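Pyruvate carboxylase n-terminal domain (Aquifex aeolicus, PDB 1ULZ) serves as the N-terminal biotin carboxylase subunit of pyruvate carboxylase, a protein built around an ATP-grasp fold. Local coordinates at residues V129-D134 with L198-E203; K138-A143 with E175-Y180; P153-A158 with R165-C170. The protein carries 1 engineered substitution. All blocks are in the same frame, centred on the assembly; numbering follows the deposited sequence.

Interaction 1 of 3, residues V129-D134 with L198-E203; sequences VVPGSD and LEKFIE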
ATOM      1  N   VAL A 129     -33.551  -8.835  13.061  1.00 26.65           N
ATOM      2  CA  VAL A 129     -33.834  -9.478  11.790  1.00 26.93           C
ATOM      3  C   VAL A 129     -35.043  -8.765  11.197  1.00 27.50           C
ATOM      4  O   VAL A 129     -35.716  -8.004  11.894  1.00 27.41           O
ATOM      5  CB  VAL A 129     -34.166 -10.976  11.983  1.00 27.26           C
ATOM      6  CG1 VAL A 129     -32.997 -11.682  12.654  1.00 27.29           C
ATOM      7  CG2 VAL A 129     -35.427 -11.126  12.820  1.00 25.17           C
ATOM      8  N   VAL A 130     -35.318  -8.996   9.917  1.00 26.53           N
ATOM      9  CA  VAL A 130     -36.457  -8.348   9.282  1.00 27.65           C
ATOM     10  C   VAL A 130     -37.743  -8.868   9.924  1.00 26.57           C
ATOM     11  O   VAL A 130     -37.999 -10.068   9.937  1.00 26.52           O
ATOM     12  CB  VAL A 130     -36.492  -8.628   7.762  1.00 28.13           C
ATOM     13  CG1 VAL A 130     -37.757  -8.049   7.154  1.00 29.59           C
ATOM     14  CG2 VAL A 130     -35.269  -8.023   7.092  1.00 28.90           C
ATOM     15  N   PRO A 131     -38.563  -7.965  10.477  1.00 26.50           N
ATOM     16  CA  PRO A 131     -39.816  -8.383  11.115  1.00 27.29           C
ATOM     17  C   PRO A 131     -40.855  -8.885  10.117  1.00 26.87           C
ATOM     18  O   PRO A 131     -40.868  -8.483   8.959  1.00 26.90           O
ATOM     19  CB  PRO A 131     -40.260  -7.127  11.859  1.00 27.66           C
ATOM     20  CG  PRO A 131     -39.743  -6.021  10.985  1.00 28.22           C
ATOM     21  CD  PRO A 131     -38.358  -6.513  10.611  1.00 26.45           C
ATOM     22  N   GLY A 132     -41.716  -9.779  10.576  1.00 28.45           N
ATOM     23  CA  GLY A 132     -42.743 -10.329   9.711  1.00 30.18           C
ATOM     24  C   GLY A 132     -43.666 -11.228  10.503  1.00 31.27           C
ATOM     25  O   GLY A 132     -43.677 -11.184  11.735  1.00 31.17           O
ATOM     26  N   SER A 133     -44.439 -12.049   9.807  1.00 31.26           N
ATOM     27  CA  SER A 133     -45.370 -12.943  10.476  1.00 32.52           C
ATOM     28  C   SER A 133     -44.663 -14.116  11.142  1.00 34.10           C
ATOM     29  O   SER A 133     -43.646 -14.604  10.657  1.00 34.15           O
ATOM     30  CB  SER A 133     -46.406 -13.466   9.477  1.00 30.44           C
ATOM     31  OG  SER A 133     -45.771 -14.091   8.380  1.00 28.49           O
ATOM     32  N   ASP A 134     -45.214 -14.561  12.264  1.00 36.39           N
ATOM     33  CA  ASP A 134     -44.668 -15.692  13.008  1.00 39.12           C
ATOM     34  C   ASP A 134     -45.272 -16.944  12.376  1.00 38.73           C
ATOM     35  O   ASP A 134     -46.088 -17.634  12.989  1.00 38.81           O
ATOM     36  CB  ASP A 134     -45.083 -15.589  14.481  1.00 42.30           C
ATOM     37  CG  ASP A 134     -44.585 -16.752  15.305  1.00 45.07           C
ATOM     38  OD1 ASP A 134     -44.998 -16.875  16.480  1.00 48.53           O
ATOM     39  OD2 ASP A 134     -43.777 -17.544  14.777  1.00 46.66           O
ATOM     40  N   LEU A 198     -46.240 -12.716   5.779  1.00 26.87           N
ATOM     41  CA  LEU A 198     -46.094 -11.272   5.613  1.00 27.20           C
ATOM     42  C   LEU A 198     -44.696 -10.920   6.133  1.00 26.29           C
ATOM     43  O   LEU A 198     -44.218 -11.524   7.092  1.00 26.56           O
ATOM     44  CB  LEU A 198     -47.154 -10.509   6.421  1.00 26.16           C
ATOM     45  CG  LEU A 198     -47.319  -9.031   6.038  1.00 28.53           C
ATOM     46  CD1 LEU A 198     -48.065  -8.945   4.720  1.00 29.67           C
ATOM     47  CD2 LEU A 198     -48.087  -8.269   7.106  1.00 28.80           C
ATOM     48  N   GLU A 199     -44.046  -9.949   5.504  1.00 25.02           N
ATOM     49  CA  GLU A 199     -42.706  -9.534   5.907  1.00 26.49           C
ATOM     50  C   GLU A 199     -42.545  -8.045   5.644  1.00 25.33           C
ATOM     51  O   GLU A 199     -43.149  -7.508   4.730  1.00 24.61           O
ATOM     52  CB  GLU A 199     -41.658 -10.312   5.093  1.00 29.13           C
ATOM     53  CG  GLU A 199     -40.213  -9.870   5.298  1.00 35.33           C
ATOM     54  CD  GLU A 199     -39.312 -10.236   4.114  1.00 39.13           C
ATOM     55  OE1 GLU A 199     -39.318 -11.421   3.700  1.00 38.68           O
ATOM     56  OE2 GLU A 199     -38.605  -9.335   3.597  1.00 40.22           O
ATOM     57  N   LYS A 200     -41.731  -7.371   6.446  1.00 25.72           N
ATOM     58  CA  LYS A 200     -41.505  -5.950   6.234  1.00 26.66           C
ATOM     59  C   LYS A 200     -40.702  -5.821   4.940  1.00 26.90           C
ATOM     60  O   LYS A 200     -39.787  -6.610   4.701  1.00 26.36           O
ATOM     61  CB  LYS A 200     -40.706  -5.367   7.396  1.00 28.81           C
ATOM     62  CG  LYS A 200     -40.675  -3.851   7.436  1.00 28.85           C
ATOM     63  CD  LYS A 200     -39.739  -3.376   8.546  1.00 31.24           C
ATOM     64  CE  LYS A 200     -39.983  -1.922   8.896  1.00 32.27           C
ATOM     65  NZ  LYS A 200     -39.785  -1.022   7.735  1.00 36.59           N
ATOM     66  N   PHE A 201     -41.056  -4.846   4.104  1.00 25.73           N
ATOM     67  CA  PHE A 201     -40.363  -4.613   2.837  1.00 25.90           C
ATOM     68  C   PHE A 201     -39.255  -3.587   3.046  1.00 26.65           C
ATOM     69  O   PHE A 201     -39.534  -2.425   3.346  1.00 25.26           O
ATOM     70  CB  PHE A 201     -41.340  -4.072   1.779  1.00 26.09           C
ATOM     71  CG  PHE A 201     -40.712  -3.838   0.415  1.00 27.13           C
ATOM     72  CD1 PHE A 201     -41.298  -2.963  -0.490  1.00 25.49           C
ATOM     73  CD2 PHE A 201     -39.570  -4.520   0.028  1.00 26.52           C
ATOM     74  CE1 PHE A 201     -40.760  -2.775  -1.752  1.00 27.00           C
ATOM     75  CE2 PHE A 201     -39.022  -4.338  -1.238  1.00 28.12           C
ATOM     76  CZ  PHE A 201     -39.621  -3.462  -2.132  1.00 26.77           C
ATOM     77  N   ILE A 202     -38.004  -4.018   2.893  1.00 27.48           N
ATOM     78  CA  ILE A 202     -36.858  -3.114   3.039  1.00 29.46           C
ATOM     79  C   ILE A 202     -36.491  -2.714   1.618  1.00 30.32           C
ATOM     80  O   ILE A 202     -35.730  -3.405   0.942  1.00 30.74           O
ATOM     81  CB  ILE A 202     -35.649  -3.817   3.693  1.00 30.02           C
ATOM     82  CG1 ILE A 202     -36.094  -4.527   4.973  1.00 31.37           C
ATOM     83  CG2 ILE A 202     -34.577  -2.790   4.034  1.00 30.06           C
ATOM     84  CD1 ILE A 202     -36.739  -3.598   5.987  1.00 31.07           C
ATOM     85  N   GLU A 203     -37.044  -1.591   1.177  1.00 31.25           N
ATOM     86  CA  GLU A 203     -36.854  -1.099  -0.185  1.00 32.93           C
ATOM     87  C   GLU A 203     -35.568  -0.314  -0.455  1.00 33.11           C
ATOM     88  O   GLU A 203     -35.145   0.509   0.364  1.00 31.98           O
ATOM     89  CB  GLU A 203     -38.079  -0.260  -0.564  1.00 32.41           C
ATOM     90  CG  GLU A 203     -38.079   0.279  -1.968  1.00 35.44           C
ATOM     91  CD  GLU A 203     -39.465   0.709  -2.406  1.00 34.56           C
ATOM     92  OE1 GLU A 203     -40.219   1.247  -1.560  1.00 34.16           O
ATOM     93  OE2 GLU A 203     -39.790   0.511  -3.600  1.00 36.00           O
TER
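Lys200 and Pro131 meet where the loop after helix 115-124 runs alongside the edge strand 196-200, roughly antiparallel to it. From its base outward, the lysine side chain first sets CB 3.5 Å from Pro131 O. Its CG lies anti to the backbone N (chi1 -167°), and farther out CD rests against the proline ring, 3.6 Å from Pro131 CG. Beyond that the chain turns at its last torsion and NZ leads away, so this lysine touches through its methylenes and not its charge. Lys200 N also donates to Pro131 O at 2.9 Å. Gly132, with no side chain to stand in the way, comes within 3.9 Å of Glu199, CA to CA, in a single beta bridge. Ser133 then grips Leu198 twice: Ser133 N donates to Leu198 O at 2.8 Å, while Ser133 OG accepts from Leu198 N at 3.0 Å, nearly straight (170°). The hydroxyl also bonds Gly135 O, and the two partners probably hold it in its rotamer. Val130 CG1 lies 3.6 Å from Glu199 CG, and Val130 CG2 touches Ile202 CG1 at 4.2 Å, these side chains sliding past each other in opposite directions; Tyr284 packs on both. Here the loop lines the edge of the small alpha/beta lobe, three antiparallel strands with two helices on them, that stands out from the body of biotin carboxylases within their ATP-grasp fold.

Interaction 2 of 3, residues K138-A143 with E175-Y180; sequences KSLEEA and ELVKNY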
ATOM      1  N   LYS A 138     -52.917 -15.934  10.255  1.00 33.78           N
ATOM      2  CA  LYS A 138     -54.158 -16.535  10.715  1.00 35.50           C
ATOM      3  C   LYS A 138     -55.363 -15.952   9.998  1.00 34.87           C
ATOM      4  O   LYS A 138     -56.321 -16.667   9.719  1.00 36.37           O
ATOM      5  CB  LYS A 138     -54.327 -16.331  12.224  1.00 38.51           C
ATOM      6  CG  LYS A 138     -53.426 -17.204  13.089  1.00 40.15           C
ATOM      7  CD  LYS A 138     -53.855 -17.104  14.542  1.00 43.30           C
ATOM      8  CE  LYS A 138     -55.362 -17.360  14.669  1.00 45.70           C
ATOM      9  NZ  LYS A 138     -55.847 -17.360  16.085  1.00 46.28           N
ATOM     10  N   SER A 139     -55.310 -14.657   9.701  1.00 33.39           N
ATOM     11  CA  SER A 139     -56.418 -13.988   9.031  1.00 31.51           C
ATOM     12  C   SER A 139     -56.012 -12.631   8.470  1.00 31.29           C
ATOM     13  O   SER A 139     -54.870 -12.178   8.638  1.00 30.17           O
ATOM     14  CB  SER A 139     -57.561 -13.770  10.011  1.00 31.62           C
ATOM     15  OG  SER A 139     -57.187 -12.794  10.972  1.00 32.54           O
ATOM     16  N   LEU A 140     -56.967 -11.975   7.821  1.00 29.40           N
ATOM     17  CA  LEU A 140     -56.727 -10.666   7.233  1.00 30.57           C
ATOM     18  C   LEU A 140     -56.597  -9.654   8.366  1.00 29.81           C
ATOM     19  O   LEU A 140     -55.793  -8.721   8.298  1.00 28.89           O
ATOM     20  CB  LEU A 140     -57.892 -10.281   6.324  1.00 31.55           C
ATOM     21  CG  LEU A 140     -57.682  -9.226   5.238  1.00 33.68           C
ATOM     22  CD1 LEU A 140     -59.000  -8.996   4.528  1.00 32.61           C
ATOM     23  CD2 LEU A 140     -57.184  -7.929   5.828  1.00 35.43           C
ATOM     24  N   GLU A 141     -57.397  -9.844   9.407  1.00 29.53           N
ATOM     25  CA  GLU A 141     -57.363  -8.943  10.549  1.00 30.16           C
ATOM     26  C   GLU A 141     -55.990  -8.973  11.212  1.00 29.00           C
ATOM     27  O   GLU A 141     -55.469  -7.935  11.622  1.00 28.67           O
ATOM     28  CB  GLU A 141     -58.454  -9.327  11.556  1.00 31.74           C
ATOM     29  CG  GLU A 141     -59.849  -8.872  11.133  1.00 34.79           C
ATOM     30  CD  GLU A 141     -59.895  -7.370  10.890  1.00 36.64           C
ATOM     31  OE1 GLU A 141     -59.472  -6.625  11.800  1.00 38.15           O
ATOM     32  OE2 GLU A 141     -60.340  -6.931   9.803  1.00 35.74           O
ATOM     33  N   GLU A 142     -55.410 -10.163  11.310  1.00 29.16           N
ATOM     34  CA  GLU A 142     -54.094 -10.318  11.911  1.00 29.15           C
ATOM     35  C   GLU A 142     -53.038  -9.682  11.019  1.00 27.90           C
ATOM     36  O   GLU A 142     -52.082  -9.079  11.507  1.00 28.32           O
ATOM     37  CB  GLU A 142     -53.779 -11.801  12.116  1.00 31.51           C
ATOM     38  CG  GLU A 142     -52.344 -12.087  12.523  1.00 35.84           C
ATOM     39  CD  GLU A 142     -52.125 -13.551  12.866  1.00 39.26           C
ATOM     40  OE1 GLU A 142     -52.764 -14.034  13.828  1.00 43.88           O
ATOM     41  OE2 GLU A 142     -51.329 -14.224  12.181  1.00 37.55           O
ATOM     42  N   ALA A 143     -53.219  -9.814   9.711  1.00 27.15           N
ATOM     43  CA  ALA A 143     -52.278  -9.243   8.754  1.00 27.04           C
ATOM     44  C   ALA A 143     -52.305  -7.721   8.839  1.00 27.33           C
ATOM     45  O   ALA A 143     -51.261  -7.071   8.784  1.00 26.11           O
ATOM     46  CB  ALA A 143     -52.623  -9.697   7.335  1.00 25.55           C
ATOM     47  N   GLU A 175     -54.005  -1.753  -0.188  1.00 26.33           N
ATOM     48  CA  GLU A 175     -53.277  -2.681  -1.048  1.00 26.33           C
ATOM     49  C   GLU A 175     -53.136  -4.037  -0.364  1.00 24.96           C
ATOM     50  O   GLU A 175     -53.217  -5.081  -1.016  1.00 24.03           O
ATOM     51  CB  GLU A 175     -51.889  -2.135  -1.387  1.00 26.18           C
ATOM     52  CG  GLU A 175     -51.897  -0.773  -2.069  1.00 29.05           C
ATOM     53  CD  GLU A 175     -50.647  -0.527  -2.902  1.00 31.03           C
ATOM     54  OE1 GLU A 175     -49.562  -1.016  -2.512  1.00 30.18           O
ATOM     55  OE2 GLU A 175     -50.755   0.160  -3.944  1.00 30.80           O
ATOM     56  N   LEU A 176     -52.925  -4.020   0.948  1.00 23.97           N
ATOM     57  CA  LEU A 176     -52.784  -5.261   1.706  1.00 24.54           C
ATOM     58  C   LEU A 176     -54.087  -6.059   1.578  1.00 24.16           C
ATOM     59  O   LEU A 176     -54.076  -7.240   1.249  1.00 23.79           O
ATOM     60  CB  LEU A 176     -52.519  -4.959   3.185  1.00 24.29           C
ATOM     61  CG  LEU A 176     -51.793  -6.010   4.036  1.00 28.87           C
ATOM     62  CD1 LEU A 176     -52.361  -5.979   5.448  1.00 28.87           C
ATOM     63  CD2 LEU A 176     -51.948  -7.398   3.446  1.00 29.98           C
ATOM     64  N   VAL A 177     -55.208  -5.401   1.851  1.00 24.03           N
ATOM     65  CA  VAL A 177     -56.509  -6.055   1.766  1.00 24.14           C
ATOM     66  C   VAL A 177     -56.736  -6.666   0.387  1.00 24.17           C
ATOM     67  O   VAL A 177     -57.107  -7.834   0.274  1.00 25.16           O
ATOM     68  CB  VAL A 177     -57.644  -5.061   2.100  1.00 24.28           C
ATOM     69  CG1 VAL A 177     -59.003  -5.650   1.730  1.00 22.92           C
ATOM     70  CG2 VAL A 177     -57.597  -4.728   3.587  1.00 24.07           C
ATOM     71  N   LYS A 178     -56.490  -5.883  -0.659  1.00 24.27           N
ATOM     72  CA  LYS A 178     -56.668  -6.365  -2.025  1.00 24.94           C
ATOM     73  C   LYS A 178     -55.720  -7.510  -2.386  1.00 25.95           C
ATOM     74  O   LYS A 178     -56.122  -8.467  -3.049  1.00 25.90           O
ATOM     75  CB  LYS A 178     -56.507  -5.201  -3.005  1.00 25.73           C
ATOM     76  CG  LYS A 178     -57.666  -4.213  -2.920  1.00 26.94           C
ATOM     77  CD  LYS A 178     -57.400  -2.911  -3.665  1.00 29.25           C
ATOM     78  CE  LYS A 178     -58.664  -2.036  -3.661  1.00 28.96           C
ATOM     79  NZ  LYS A 178     -58.507  -0.776  -4.428  1.00 27.22           N
ATOM     80  N   ASN A 179     -54.465  -7.420  -1.947  1.00 25.72           N
ATOM     81  CA  ASN A 179     -53.501  -8.474  -2.229  1.00 24.07           C
ATOM     82  C   ASN A 179     -53.831  -9.741  -1.451  1.00 24.88           C
ATOM     83  O   ASN A 179     -53.625 -10.851  -1.942  1.00 24.50           O
ATOM     84  CB  ASN A 179     -52.079  -8.025  -1.883  1.00 23.11           C
ATOM     85  CG  ASN A 179     -51.506  -7.075  -2.910  1.00 23.89           C
ATOM     86  OD1 ASN A 179     -51.690  -7.266  -4.107  1.00 23.00           O
ATOM     87  ND2 ASN A 179     -50.796  -6.050  -2.447  1.00 25.15           N
ATOM     88  N   TYR A 180     -54.334  -9.573  -0.233  1.00 24.75           N
ATOM     89  CA  TYR A 180     -54.680 -10.718   0.595  1.00 26.26           C
ATOM     90  C   TYR A 180     -55.847 -11.487  -0.018  1.00 27.46           C
ATOM     91  O   TYR A 180     -55.839 -12.713  -0.056  1.00 27.83           O
ATOM     92  CB  TYR A 180     -55.065 -10.269   2.010  1.00 27.30           C
ATOM     93  CG  TYR A 180     -55.221 -11.425   2.973  1.00 28.14           C
ATOM     94  CD1 TYR A 180     -54.155 -11.851   3.758  1.00 27.58           C
ATOM     95  CD2 TYR A 180     -56.420 -12.125   3.061  1.00 27.79           C
ATOM     96  CE1 TYR A 180     -54.277 -12.942   4.602  1.00 28.83           C
ATOM     97  CE2 TYR A 180     -56.552 -13.220   3.901  1.00 28.14           C
ATOM     98  CZ  TYR A 180     -55.478 -13.625   4.669  1.00 29.64           C
ATOM     99  OH  TYR A 180     -55.599 -14.718   5.508  1.00 30.19           O
TER
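Leu140 lies as a ridge over one face of the Tyr180 ring, its CB standing 4.2 Å from the ring centroid and 20° off the normal, a CH-pi contact. Higher on the same side chain, Leu140 CG settles 3.8 Å from Tyr180 CD2, above the rim of the ring. The last bump of the leucine, CD2, meets Val177 CG2 at 3.9 Å, the two side chains crossing at about a right angle, so that Leu140 fills the notch between Val177 and Tyr180 one turn apart. Tyr180 CG is anti to the backbone N (chi1 -171°), which starts the ring off toward the other helix; its far end lies against the start of that helix, where Tyr180 OH comes within 3.6 Å of Ser139 C. Ser139 is the N-cap residue there, its OG accepting from Glu142 N at 3.2 Å. Helices 140-150 and 173-189 pack side by side on one face of the three-stranded sheet in the small lobe of the ATP-grasp fold, and apolar side chains make their contact, with no hydrogen bond between the two segments. Where Leu140 gives way to Ala143, the surface dips, and Leu176 pushes a methyl into the shallow hollow: CD1 sits 3.7 Å from Ala143 O and 4.2 Å from Ala143 CB. The alanine methyl also borders the tyrosine ring obliquely. Leu137, from the loop just before, packs on both Ala143 and Tyr180.

Interaction 3 of 3, residues P153-A158 with R165-C170; sequences PVLLKA and RGIRIC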
ATOM      1  N   PRO A 153     -43.897  -0.003   3.757  1.00 24.78           N
ATOM      2  CA  PRO A 153     -44.551  -1.098   3.035  1.00 24.28           C
ATOM      3  C   PRO A 153     -44.237  -2.489   3.576  1.00 23.90           C
ATOM      4  O   PRO A 153     -43.267  -2.681   4.305  1.00 23.39           O
ATOM      5  CB  PRO A 153     -44.043  -0.913   1.609  1.00 25.45           C
ATOM      6  CG  PRO A 153     -42.639  -0.408   1.835  1.00 24.48           C
ATOM      7  CD  PRO A 153     -42.844   0.616   2.926  1.00 25.71           C
ATOM      8  N   VAL A 154     -45.063  -3.458   3.199  1.00 22.25           N
ATOM      9  CA  VAL A 154     -44.875  -4.839   3.621  1.00 22.50           C
ATOM     10  C   VAL A 154     -45.000  -5.774   2.416  1.00 22.90           C
ATOM     11  O   VAL A 154     -45.460  -5.364   1.348  1.00 23.68           O
ATOM     12  CB  VAL A 154     -45.915  -5.248   4.692  1.00 22.79           C
ATOM     13  CG1 VAL A 154     -45.755  -4.372   5.927  1.00 22.52           C
ATOM     14  CG2 VAL A 154     -47.328  -5.127   4.128  1.00 20.73           C
ATOM     15  N   LEU A 155     -44.587  -7.024   2.592  1.00 22.61           N
ATOM     16  CA  LEU A 155     -44.638  -8.015   1.525  1.00 24.38           C
ATOM     17  C   LEU A 155     -45.549  -9.183   1.900  1.00 24.15           C
ATOM     18  O   LEU A 155     -45.485  -9.695   3.015  1.00 24.28           O
ATOM     19  CB  LEU A 155     -43.235  -8.576   1.246  1.00 25.17           C
ATOM     20  CG  LEU A 155     -42.056  -7.634   1.015  1.00 26.85           C
ATOM     21  CD1 LEU A 155     -40.782  -8.469   0.894  1.00 25.91           C
ATOM     22  CD2 LEU A 155     -42.273  -6.800  -0.242  1.00 27.51           C
ATOM     23  N   LEU A 156     -46.384  -9.605   0.958  1.00 24.77           N
ATOM     24  CA  LEU A 156     -47.287 -10.731   1.174  1.00 25.68           C
ATOM     25  C   LEU A 156     -46.910 -11.798   0.152  1.00 27.26           C
ATOM     26  O   LEU A 156     -46.720 -11.484  -1.020  1.00 27.77           O
ATOM     27  CB  LEU A 156     -48.735 -10.293   0.954  1.00 26.28           C
ATOM     28  CG  LEU A 156     -49.833 -11.340   1.140  1.00 28.92           C
ATOM     29  CD1 LEU A 156     -49.872 -11.791   2.590  1.00 28.51           C
ATOM     30  CD2 LEU A 156     -51.181 -10.744   0.727  1.00 28.89           C
ATOM     31  N   LYS A 157     -46.787 -13.051   0.582  1.00 28.92           N
ATOM     32  CA  LYS A 157     -46.438 -14.111  -0.357  1.00 31.34           C
ATOM     33  C   LYS A 157     -46.964 -15.479   0.043  1.00 30.75           C
ATOM     34  O   LYS A 157     -46.930 -15.854   1.214  1.00 30.79           O
ATOM     35  CB  LYS A 157     -44.919 -14.184  -0.548  1.00 34.28           C
ATOM     36  CG  LYS A 157     -44.135 -14.730   0.636  1.00 37.56           C
ATOM     37  CD  LYS A 157     -42.625 -14.618   0.366  1.00 40.63           C
ATOM     38  CE  LYS A 157     -41.785 -15.428   1.359  1.00 41.31           C
ATOM     39  NZ  LYS A 157     -41.176 -16.637   0.693  1.00 44.20           N
ATOM     40  N   ALA A 158     -47.454 -16.217  -0.948  1.00 31.16           N
ATOM     41  CA  ALA A 158     -47.991 -17.554  -0.724  1.00 32.32           C
ATOM     42  C   ALA A 158     -46.842 -18.555  -0.754  1.00 33.52           C
ATOM     43  O   ALA A 158     -45.941 -18.455  -1.588  1.00 33.82           O
ATOM     44  CB  ALA A 158     -49.015 -17.886  -1.798  1.00 30.54           C
ATOM     45  N   ARG A 165     -47.166 -17.618  -6.861  1.00 27.45           N
ATOM     46  CA  ARG A 165     -46.093 -17.522  -5.877  1.00 27.22           C
ATOM     47  C   ARG A 165     -45.317 -16.208  -5.885  1.00 25.61           C
ATOM     48  O   ARG A 165     -44.401 -16.025  -5.085  1.00 26.10           O
ATOM     49  CB  ARG A 165     -45.113 -18.681  -6.066  1.00 27.67           C
ATOM     50  CG  ARG A 165     -45.724 -20.050  -5.809  1.00 31.33           C
ATOM     51  CD  ARG A 165     -46.415 -20.087  -4.450  1.00 33.87           C
ATOM     52  NE  ARG A 165     -46.897 -21.423  -4.112  1.00 36.31           N
ATOM     53  CZ  ARG A 165     -46.105 -22.436  -3.775  1.00 38.11           C
ATOM     54  NH1 ARG A 165     -44.790 -22.260  -3.724  1.00 38.42           N
ATOM     55  NH2 ARG A 165     -46.626 -23.630  -3.499  1.00 38.72           N
ATOM     56  N   GLY A 166     -45.670 -15.299  -6.785  1.00 24.31           N
ATOM     57  CA  GLY A 166     -44.970 -14.027  -6.844  1.00 23.45           C
ATOM     58  C   GLY A 166     -45.209 -13.192  -5.599  1.00 24.97           C
ATOM     59  O   GLY A 166     -46.305 -13.213  -5.032  1.00 23.91           O
ATOM     60  N   ILE A 167     -44.180 -12.469  -5.161  1.00 24.78           N
ATOM     61  CA  ILE A 167     -44.278 -11.612  -3.982  1.00 24.72           C
ATOM     62  C   ILE A 167     -45.165 -10.419  -4.310  1.00 23.95           C
ATOM     63  O   ILE A 167     -45.134  -9.906  -5.423  1.00 23.49           O
ATOM     64  CB  ILE A 167     -42.875 -11.103  -3.536  1.00 26.74           C
ATOM     65  CG1 ILE A 167     -42.194 -12.144  -2.645  1.00 28.85           C
ATOM     66  CG2 ILE A 167     -43.002  -9.794  -2.778  1.00 25.98           C
ATOM     67  CD1 ILE A 167     -42.048 -13.503  -3.273  1.00 30.20           C
ATOM     68  N   ARG A 168     -45.967  -9.984  -3.345  1.00 23.66           N
ATOM     69  CA  ARG A 168     -46.854  -8.851  -3.565  1.00 25.00           C
ATOM     70  C   ARG A 168     -46.539  -7.696  -2.615  1.00 24.17           C
ATOM     71  O   ARG A 168     -46.640  -7.834  -1.398  1.00 24.21           O
ATOM     72  CB  ARG A 168     -48.312  -9.282  -3.382  1.00 26.28           C
ATOM     73  CG  ARG A 168     -48.753 -10.457  -4.257  1.00 29.80           C
ATOM     74  CD  ARG A 168     -50.116 -10.989  -3.787  1.00 33.56           C
ATOM     75  NE  ARG A 168     -50.569 -12.180  -4.515  1.00 35.63           N
ATOM     76  CZ  ARG A 168     -51.033 -12.150  -5.756  1.00 34.15           C
ATOM     77  NH1 ARG A 168     -51.095 -10.992  -6.389  1.00 35.86           N
ATOM     78  NH2 ARG A 168     -51.446 -13.259  -6.352  1.00 31.86           N
ATOM     79  N   ILE A 169     -46.161  -6.556  -3.178  1.00 24.63           N
ATOM     80  CA  ILE A 169     -45.848  -5.383  -2.374  1.00 24.90           C
ATOM     81  C   ILE A 169     -47.135  -4.657  -1.980  1.00 23.98           C
ATOM     82  O   ILE A 169     -47.986  -4.387  -2.823  1.00 23.59           O
ATOM     83  CB  ILE A 169     -44.946  -4.407  -3.151  1.00 24.38           C
ATOM     84  CG1 ILE A 169     -43.647  -5.103  -3.551  1.00 27.07           C
ATOM     85  CG2 ILE A 169     -44.632  -3.198  -2.302  1.00 24.54           C
ATOM     86  CD1 ILE A 169     -42.734  -4.227  -4.397  1.00 27.77           C
ATOM     87  N   CYS A 170     -47.273  -4.366  -0.692  1.00 23.85           N
ATOM     88  CA  CYS A 170     -48.440  -3.660  -0.166  1.00 24.19           C
ATOM     89  C   CYS A 170     -47.915  -2.362   0.463  1.00 23.52           C
ATOM     90  O   CYS A 170     -47.199  -2.402   1.464  1.00 22.60           O
ATOM     91  CB  CYS A 170     -49.139  -4.511   0.902  1.00 23.54           C
ATOM     92  SG  CYS A 170     -49.401  -6.256   0.461  1.00 27.63           S
TER
HETATM   93  O   HOH W   1     -47.665 -15.106  -3.809  1.00 21.80           O
HETATM   94  O   HOH W   2     -43.807 -17.238  -2.885  1.00 43.87           O
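Strands 154-158 and 168-170 pair antiparallel as the arms of a beta hairpin, their axes 4.8 Å apart and their directions 147° from each other. Two hydrogen-bonded pairs, Val154 with Cys170 and Leu156 with Arg168, bracket the non-hydrogen-bonded pair Leu155 with Ile169; each outer pair makes two backbone bonds, for example Cys170 N to Val154 O at 2.9 Å. On the face turned to helix 173-189, Val154 CG2 touches Cys170 CB at 3.8 Å, and Cys170 SG lies diagonally across at 4.1 Å from Leu156 CB. Arg168 rises from this face too, its chain extended from CG to NE and its guanidinium in a salt bridge with Glu186 of that helix. On the other face, branched aliphatic side chains meet: Leu155 CD2 is wedged between Ile169 CG1 and Ile167 CG2, 4.0 Å from each, with Leu155 and Ile169 lying side by side. The side chain of Phe201, from the loop after strand 196-200, touches both Leu155 and Ile169. Toward the connecting loop, Lys157 and Ile167 run the same way, Lys157 CD packing 3.8 Å from Ile167 CD1. The chemistry changes along the hairpin, from direct backbone bonds between the strands, with mainly apolar side chains above and below, to water bridges: beyond Leu156 and Arg168, one water accepts from Ala158 N and donates to Gly166 O, and a second donates to both Ala158 O and Arg165 O, so the Ala158 backbone reaches the other arm through water.

Overall arrangement
All three interactions belong to one small lobe of the ATP-grasp region, well out from the centre of the chain. The centres of interactions 1 and 3 are about 10 Å apart. Interaction 2 is centred about 15 Å from the centre of interaction 1, and about 11 Å from that of interaction 3. Along the chain they are concentric: interaction 3 is the innermost hairpin, interaction 2 brings together the helices before and after it, and interaction 1 closes the outermost span. Strand 154-158 is central to the sheet, with 168-170 on one flank and 196-200 on the other, while Leu156 and Asn179 knit sheet to helix. The lobe therefore holds together as a compact unit made from consecutive chain.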